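Local coordinates for uncharacterized protein MG376 homolog (Mycoplasma pneumoniae, PDB 2HQL) that probably binds single-stranded DNA through an OB fold, as a small protein of a family whose cellular role is otherwise uncharacterised, at residues Thr27-Thr32 with Lys62-Tyr67. Residues are numbered along the deposited sequence; the frame is centred on the assembly and turned at random.
Sequences TGFLVT and KHTKKY
Thr-64, in the last turn of its helix, meets Phe-29 and Val-31 of a β-strand, a small worked example of how a helix end closes over a curved sheet. Its CB points toward the strand but stays 4.4 Å from Phe-29 CE2. One step further, OG1 makes the two nearest approaches: 3.9 Å to Val-31 CG2 and 4.1 Å to Phe-29 CE2. It meets the phenyl ring at the edge, near the plane, rather than over a face. Neither approach is a hydrogen bond; the hydroxyl instead has a weak one to the carbonyl of Leu-60, one turn earlier, so its polar character is partly met within the helix, while Phe-29 CE2 and Val-31 CG2 also lie close to it. The other branch, Thr-64 CG2, ends 4.6 Å from Phe-29 CE2, a looser neighbour of the ring.

On the strand, Phe-29 and Val-31 are two residues apart and share a face, with Phe-29 CE2 only 3.6 Å from Val-31 CG2. Phe-29 reaches out because CG lies anti to the backbone N (chi1 -171°), bringing the distal ring edge to the helix.

With only 90 Å² buried, this is the fringe of a larger interface: Phe-29 also packs on Ala-57, Leu-60 and Glu-61, and Val-31 on Leu-60. Strand 28-39 runs antiparallel between strands 9-22 and 42-53, and helix 54-64, connecting strands 42-53 and 69-81, occupies the place of the helix that caps the barrel in OB folds.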
ATOM      1  N   THR A  27       5.104 -12.371 -18.357  1.00 20.17           N
ATOM      2  CA  THR A  27       4.578 -13.029 -17.162  1.00 21.88           C
ATOM      3  C   THR A  27       3.535 -12.107 -16.487  1.00 21.43           C
ATOM      4  O   THR A  27       2.576 -12.572 -15.862  1.00 22.02           O
ATOM      5  CB  THR A  27       5.704 -13.264 -16.142  1.00 23.54           C
ATOM      6  OG1 THR A  27       6.947 -13.489 -16.829  1.00 29.03           O
ATOM      7  CG2 THR A  27       5.370 -14.448 -15.256  1.00 25.89           C
ATOM      8  N   GLY A  28       3.751 -10.797 -16.611  1.00 20.64           N
ATOM      9  CA  GLY A  28       2.849  -9.822 -16.030  1.00 18.44           C
ATOM     10  C   GLY A  28       2.843  -8.495 -16.766  1.00 18.43           C
ATOM     11  O   GLY A  28       3.711  -8.209 -17.590  1.00 16.67           O
ATOM     12  N   PHE A  29       1.844  -7.674 -16.470  1.00 18.78           N
ATOM     13  CA  PHE A  29       1.718  -6.358 -17.091  1.00 19.26           C
ATOM     14  C   PHE A  29       1.735  -5.314 -15.988  1.00 19.59           C
ATOM     15  O   PHE A  29       0.936  -5.382 -15.053  1.00 19.57           O
ATOM     16  CB  PHE A  29       0.403  -6.254 -17.864  1.00 18.52           C
ATOM     17  CG  PHE A  29       0.282  -5.012 -18.699  1.00 15.70           C
ATOM     18  CD1 PHE A  29       1.167  -4.781 -19.749  1.00 13.85           C
ATOM     19  CD2 PHE A  29      -0.735  -4.090 -18.457  1.00 15.83           C
ATOM     20  CE1 PHE A  29       1.045  -3.655 -20.553  1.00 13.44           C
ATOM     21  CE2 PHE A  29      -0.872  -2.944 -19.261  1.00 16.29           C
ATOM     22  CZ  PHE A  29       0.022  -2.729 -20.313  1.00 15.05           C
ATOM     23  N   LEU A  30       2.639  -4.349 -16.102  1.00 20.07           N
ATOM     24  CA  LEU A  30       2.750  -3.314 -15.094  1.00 20.64           C
ATOM     25  C   LEU A  30       2.254  -1.967 -15.537  1.00 19.34           C
ATOM     26  O   LEU A  30       2.621  -1.464 -16.601  1.00 16.95           O
ATOM     27  CB  LEU A  30       4.194  -3.177 -14.609  1.00 23.20           C
ATOM     28  CG  LEU A  30       4.667  -4.253 -13.630  1.00 26.58           C
ATOM     29  CD1 LEU A  30       4.952  -5.571 -14.365  1.00 25.90           C
ATOM     30  CD2 LEU A  30       5.917  -3.736 -12.921  1.00 26.27           C
ATOM     31  N   VAL A  31       1.425  -1.389 -14.677  1.00 18.55           N
ATOM     32  CA  VAL A  31       0.838  -0.081 -14.900  1.00 19.55           C
ATOM     33  C   VAL A  31       1.240   0.867 -13.759  1.00 19.02           C
ATOM     34  O   VAL A  31       1.399   0.452 -12.610  1.00 17.37           O
ATOM     35  CB  VAL A  31      -0.716  -0.187 -14.992  1.00 18.62           C
ATOM     36  CG1 VAL A  31      -1.346   1.213 -15.108  1.00 16.74           C
ATOM     37  CG2 VAL A  31      -1.101  -1.049 -16.195  1.00 16.19           C
ATOM     38  N   THR A  32       1.440   2.136 -14.093  1.00 19.28           N
ATOM     39  CA  THR A  32       1.788   3.136 -13.100  1.00 18.07           C
ATOM     40  C   THR A  32       0.679   4.172 -13.061  1.00 18.25           C
ATOM     41  O   THR A  32       0.361   4.812 -14.072  1.00 16.33           O
ATOM     42  CB  THR A  32       3.119   3.804 -13.407  1.00 18.38           C
ATOM     43  OG1 THR A  32       4.169   2.851 -13.212  1.00 19.40           O
ATOM     44  CG2 THR A  32       3.348   4.985 -12.469  1.00 20.38           C
ATOM     45  N   LYS A  62      -5.933  -3.927 -21.856  1.00 25.00           N
ATOM     46  CA  LYS A  62      -7.087  -3.491 -22.629  1.00 26.25           C
ATOM     47  C   LYS A  62      -7.765  -2.300 -21.944  1.00 26.19           C
ATOM     48  O   LYS A  62      -8.039  -1.281 -22.580  1.00 25.89           O
ATOM     49  CB  LYS A  62      -8.068  -4.653 -22.802  1.00 26.73           C
ATOM     50  CG  LYS A  62      -7.523  -5.740 -23.720  1.00 28.58           C
ATOM     51  CD  LYS A  62      -8.463  -6.934 -23.863  1.00 28.19           C
ATOM     52  CE  LYS A  62      -7.961  -7.869 -24.955  1.00 25.26           C
ATOM     53  NZ  LYS A  62      -8.716  -9.142 -25.008  1.00 25.88           N
ATOM     54  N   HIS A  63      -8.033  -2.431 -20.647  1.00 25.86           N
ATOM     55  CA  HIS A  63      -8.645  -1.349 -19.883  1.00 25.31           C
ATOM     56  C   HIS A  63      -7.725  -0.151 -20.019  1.00 24.66           C
ATOM     57  O   HIS A  63      -8.153   0.994 -19.922  1.00 26.82           O
ATOM     58  CB  HIS A  63      -8.762  -1.737 -18.408  1.00 24.89           C
ATOM     59  CG  HIS A  63      -9.275  -0.639 -17.526  1.00 23.06           C
ATOM     60  ND1 HIS A  63      -8.692   0.603 -17.471  1.00 23.26           N
ATOM     61  CD2 HIS A  63     -10.316  -0.610 -16.657  1.00 23.18           C
ATOM     62  CE1 HIS A  63      -9.350   1.359 -16.606  1.00 23.15           C
ATOM     63  NE2 HIS A  63     -10.337   0.647 -16.100  1.00 22.81           N
ATOM     64  N   THR A  64      -6.449  -0.433 -20.248  1.00 24.23           N
ATOM     65  CA  THR A  64      -5.450   0.608 -20.418  1.00 24.75           C
ATOM     66  C   THR A  64      -5.594   1.313 -21.774  1.00 26.28           C
ATOM     67  O   THR A  64      -5.436   2.529 -21.882  1.00 26.82           O
ATOM     68  CB  THR A  64      -4.036  -0.003 -20.274  1.00 24.31           C
ATOM     69  OG1 THR A  64      -3.618   0.096 -18.904  1.00 23.87           O
ATOM     70  CG2 THR A  64      -3.042   0.678 -21.188  1.00 21.41           C
ATOM     71  N   LYS A  65      -5.900   0.560 -22.819  1.00 27.90           N
ATOM     72  CA  LYS A  65      -6.039   1.178 -24.126  1.00 29.08           C
ATOM     73  C   LYS A  65      -7.463   1.648 -24.369  1.00 30.12           C
ATOM     74  O   LYS A  65      -7.855   1.883 -25.510  1.00 31.52           O
ATOM     75  CB  LYS A  65      -5.593   0.205 -25.225  1.00 28.14           C
ATOM     76  CG  LYS A  65      -4.097  -0.037 -25.215  1.00 27.14           C
ATOM     77  CD  LYS A  65      -3.652  -0.927 -26.348  1.00 32.15           C
ATOM     78  CE  LYS A  65      -2.141  -1.169 -26.292  1.00 34.91           C
ATOM     79  NZ  LYS A  65      -1.618  -2.021 -27.412  1.00 36.16           N
ATOM     80  N   LYS A  66      -8.221   1.822 -23.287  1.00 30.09           N
ATOM     81  CA  LYS A  66      -9.616   2.252 -23.383  1.00 29.05           C
ATOM     82  C   LYS A  66     -10.017   3.351 -22.391  1.00 29.00           C
ATOM     83  O   LYS A  66     -10.833   4.217 -22.719  1.00 27.96           O
ATOM     84  CB  LYS A  66     -10.522   1.039 -23.195  1.00 29.01           C
ATOM     85  CG  LYS A  66     -11.994   1.296 -23.387  1.00 28.01           C
ATOM     86  CD  LYS A  66     -12.738   0.008 -23.165  1.00 28.38           C
ATOM     87  CE  LYS A  66     -14.224   0.207 -23.187  1.00 28.77           C
ATOM     88  NZ  LYS A  66     -14.907  -1.081 -22.885  1.00 29.91           N
ATOM     89  N   TYR A  67      -9.443   3.315 -21.189  1.00 28.73           N
ATOM     90  CA  TYR A  67      -9.750   4.297 -20.147  1.00 28.51           C
ATOM     91  C   TYR A  67      -8.498   5.008 -19.653  1.00 28.51           C
ATOM     92  O   TYR A  67      -7.390   4.510 -19.825  1.00 29.28           O
ATOM     93  CB  TYR A  67     -10.401   3.613 -18.952  1.00 27.68           C
ATOM     94  CG  TYR A  67     -11.633   2.807 -19.273  1.00 26.86           C
ATOM     95  CD1 TYR A  67     -12.815   3.425 -19.665  1.00 24.93           C
ATOM     96  CD2 TYR A  67     -11.637   1.421 -19.112  1.00 28.02           C
ATOM     97  CE1 TYR A  67     -13.968   2.687 -19.879  1.00 25.84           C
ATOM     98  CE2 TYR A  67     -12.789   0.676 -19.320  1.00 26.77           C
ATOM     99  CZ  TYR A  67     -13.946   1.316 -19.698  1.00 26.31           C
ATOM    100  OH  TYR A  67     -15.096   0.588 -19.864  1.00 30.89           O
TER